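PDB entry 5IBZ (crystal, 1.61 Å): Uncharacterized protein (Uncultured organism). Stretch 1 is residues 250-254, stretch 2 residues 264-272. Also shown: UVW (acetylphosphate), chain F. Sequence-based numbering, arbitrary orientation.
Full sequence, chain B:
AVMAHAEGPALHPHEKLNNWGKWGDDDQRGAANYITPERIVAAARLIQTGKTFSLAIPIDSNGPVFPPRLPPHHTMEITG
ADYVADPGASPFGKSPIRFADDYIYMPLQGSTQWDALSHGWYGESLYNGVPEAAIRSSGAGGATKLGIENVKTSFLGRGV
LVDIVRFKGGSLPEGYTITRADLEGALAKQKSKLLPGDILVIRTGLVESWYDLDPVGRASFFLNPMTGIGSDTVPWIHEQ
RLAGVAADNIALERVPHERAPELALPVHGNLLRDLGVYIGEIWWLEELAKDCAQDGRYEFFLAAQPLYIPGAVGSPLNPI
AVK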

# COMPACT_ATOMS: atom_id res chain seq x y z
N ILE B 250 -23.26 -3.45 6.10
CA ILE B 250 -21.97 -3.85 5.54
C ILE B 250 -22.14 -4.86 4.40
O ILE B 250 -21.35 -4.89 3.46
CB ILE B 250 -21.03 -4.46 6.61
CG1 ILE B 250 -21.08 -3.65 7.91
CG2 ILE B 250 -19.63 -4.53 6.07
CD1 ILE B 250 -20.76 -2.17 7.79
N ALA B 251 -23.19 -5.68 4.48
CA ALA B 251 -23.37 -6.78 3.53
C ALA B 251 -24.63 -6.72 2.67
O ALA B 251 -24.89 -7.66 1.92
CB ALA B 251 -23.37 -8.09 4.29
N LEU B 252 -25.41 -5.65 2.81
CA LEU B 252 -26.73 -5.47 2.17
C LEU B 252 -27.78 -6.49 2.61
O LEU B 252 -28.78 -6.13 3.22
CB LEU B 252 -26.64 -5.49 0.64
CG LEU B 252 -28.02 -5.29 -0.03
CD1 LEU B 252 -28.72 -4.02 0.45
CD2 LEU B 252 -27.89 -5.28 -1.55
N GLU B 253 -27.54 -7.77 2.32
CA GLU B 253 -28.48 -8.77 2.80
C GLU B 253 -28.24 -9.09 4.27
O GLU B 253 -27.16 -8.82 4.81
CB GLU B 253 -28.42 -10.03 1.95
CG GLU B 253 -27.25 -10.92 2.14
CD GLU B 253 -27.30 -12.13 1.18
OE1 GLU B 253 -28.15 -13.04 1.34
OE2 GLU B 253 -26.50 -12.12 0.24
N ARG B 254 -29.27 -9.63 4.90
CA ARG B 254 -29.18 -10.07 6.28
C ARG B 254 -28.11 -11.15 6.41
O ARG B 254 -28.04 -12.07 5.59
CB ARG B 254 -30.54 -10.58 6.76
CG ARG B 254 -30.63 -10.83 8.26
CD ARG B 254 -30.50 -12.28 8.63
NE ARG B 254 -30.68 -12.45 10.07
CZ ARG B 254 -30.41 -13.58 10.72
NH1 ARG B 254 -30.61 -13.66 12.03
NH2 ARG B 254 -29.95 -14.63 10.06
N ALA B 264 -24.81 -18.86 3.15
CA ALA B 264 -25.30 -19.11 1.80
C ALA B 264 -25.34 -17.83 0.95
O ALA B 264 -25.08 -17.87 -0.25
CB ALA B 264 -26.68 -19.75 1.84
N LEU B 265 -25.69 -16.72 1.60
CA LEU B 265 -25.78 -15.40 0.96
C LEU B 265 -26.44 -15.42 -0.42
O LEU B 265 -25.87 -14.91 -1.41
CB LEU B 265 -24.40 -14.79 0.83
CG LEU B 265 -23.62 -14.51 2.10
CD1 LEU B 265 -22.32 -13.81 1.75
CD2 LEU B 265 -24.44 -13.67 3.08
N PRO B 266 -27.65 -15.97 -0.48
CA PRO B 266 -28.36 -16.12 -1.74
C PRO B 266 -28.65 -14.78 -2.42
O PRO B 266 -28.66 -14.74 -3.65
CB PRO B 266 -29.65 -16.83 -1.33
CG PRO B 266 -29.83 -16.51 0.12
CD PRO B 266 -28.45 -16.48 0.66
N VAL B 267 -28.86 -13.71 -1.65
CA VAL B 267 -29.21 -12.42 -2.28
C VAL B 267 -28.04 -11.88 -3.10
O VAL B 267 -28.23 -11.36 -4.20
CB VAL B 267 -29.66 -11.37 -1.23
CG1 VAL B 267 -29.94 -10.03 -1.89
CG2 VAL B 267 -30.90 -11.88 -0.49
N HIS B 268 -26.81 -11.99 -2.59
CA HIS B 268 -25.64 -11.60 -3.36
C HIS B 268 -25.60 -12.30 -4.71
O HIS B 268 -25.40 -11.68 -5.75
CB HIS B 268 -24.36 -11.96 -2.61
CG HIS B 268 -23.92 -10.93 -1.63
ND1 HIS B 268 -24.51 -10.80 -0.40
CD2 HIS B 268 -22.96 -9.98 -1.71
CE1 HIS B 268 -23.93 -9.81 0.25
NE2 HIS B 268 -22.99 -9.30 -0.52
N GLY B 269 -25.79 -13.61 -4.67
CA GLY B 269 -25.75 -14.41 -5.87
C GLY B 269 -26.85 -14.03 -6.83
O GLY B 269 -26.61 -13.85 -8.03
N ASN B 270 -28.08 -13.92 -6.33
CA ASN B 270 -29.20 -13.61 -7.20
C ASN B 270 -29.07 -12.20 -7.78
O ASN B 270 -29.32 -12.00 -8.96
CB ASN B 270 -30.54 -13.74 -6.45
CG ASN B 270 -30.92 -15.18 -6.13
OD1 ASN B 270 -31.60 -15.44 -5.14
ND2 ASN B 270 -30.51 -16.12 -6.97
N LEU B 271 -28.69 -11.21 -6.96
CA LEU B 271 -28.60 -9.86 -7.51
C LEU B 271 -27.47 -9.72 -8.51
O LEU B 271 -27.67 -9.26 -9.63
CB LEU B 271 -28.43 -8.83 -6.41
CG LEU B 271 -29.65 -8.63 -5.51
CD1 LEU B 271 -29.37 -7.49 -4.53
CD2 LEU B 271 -30.94 -8.38 -6.26
N LEU B 272 -26.26 -10.11 -8.12
CA LEU B 272 -25.11 -9.88 -8.99
C LEU B 272 -25.09 -10.76 -10.23
O LEU B 272 -24.99 -10.26 -11.34
CB LEU B 272 -23.82 -10.08 -8.20
CG LEU B 272 -23.63 -9.04 -7.07
CD1 LEU B 272 -22.47 -9.45 -6.20
CD2 LEU B 272 -23.45 -7.62 -7.56
C1 UVW F . -18.97 -9.95 2.51
O1 UVW F . -17.82 -9.74 2.33
C1M UVW F . -19.41 -11.02 3.51
O2 UVW F . -19.96 -9.23 1.83
P UVW F . -19.62 -8.16 0.63
O1P UVW F . -18.64 -8.74 -0.37
O2P UVW F . -20.94 -7.86 -0.04
O3P UVW F . -19.04 -6.88 1.17

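The most unusual feature of this contact is a very short hydrogen bond, 2.5 Å from H268 ND1 to E253 OE2, with a nearly straight N-H...O angle of 169°. The same histidine continues the line of polar contacts on its other nitrogen, where NE2 donates to O2P of the bound acetylphosphate at 2.6 Å. Both partners lie at the ring edge, near its plane, where the nitrogen hydrogens of an imidazole point. Modelled as a donor from both nitrogens, the ring links a carboxylate to a phosphate; histidine suits the place because its two nitrogens point in different directions within one plane.

The backbones meet as loop against helix start. Stretch 1 has no regular secondary structure, whereas stretch 2 enters a helix at P266, with L265 in the N-cap position. The nearest CA atoms, those of E253 and V267, are 6.3 Å apart, close enough for a side chain from the loop to reach the first turn. There the amide hydrogens have no preceding turn of helix to supply carbonyl acceptors, and the E253 carboxylate serves instead: V267 N donates to E253 OE1 at 3.1 Å, and H268 N donates to E253 OE2 at 2.8 Å. OE2 thus accepts from both the backbone and the ring of H268. Glutamate suits this place because its two oxygens can serve neighbouring amides while its length spans the gap; chi1 near +75° (p) and chi2 near 180° (t) carry the carboxylate there.

P266 is equally fitting in the first turn of the helix. Its nitrogen has no hydrogen to share, so the 3.5 Å between E253 OE1 and P266 N is simple proximity, and the ring leaves no amide donor unsatisfied. Further along, the helix supplies its own acceptors: N270 N bonds to P266 O at 2.9 Å and L271 N to V267 O at 2.8 Å.

A few apolar contacts accompany this polar centre. The CA-to-CB bond of V267 points toward the loop, and its CB lies 3.4 Å from E253 OE1, the oxygen that accepts from V267 N, so the apolar side chain starts right beside the carboxylate. One turn later the CA-to-CB bond of L271 also points toward the loop, and L271 CD1 lies 4.0 Å from L252 CD2, a van der Waals contact between two buried leucines. The CA-to-CB bond of A251 points toward the helix as well, and its small methyl CB lies 4.4 Å from H268 CE1. G269 and N270, by contrast, make no contact with the loop. The 313 Å² buried in all is modest, and E253 contributes the largest share.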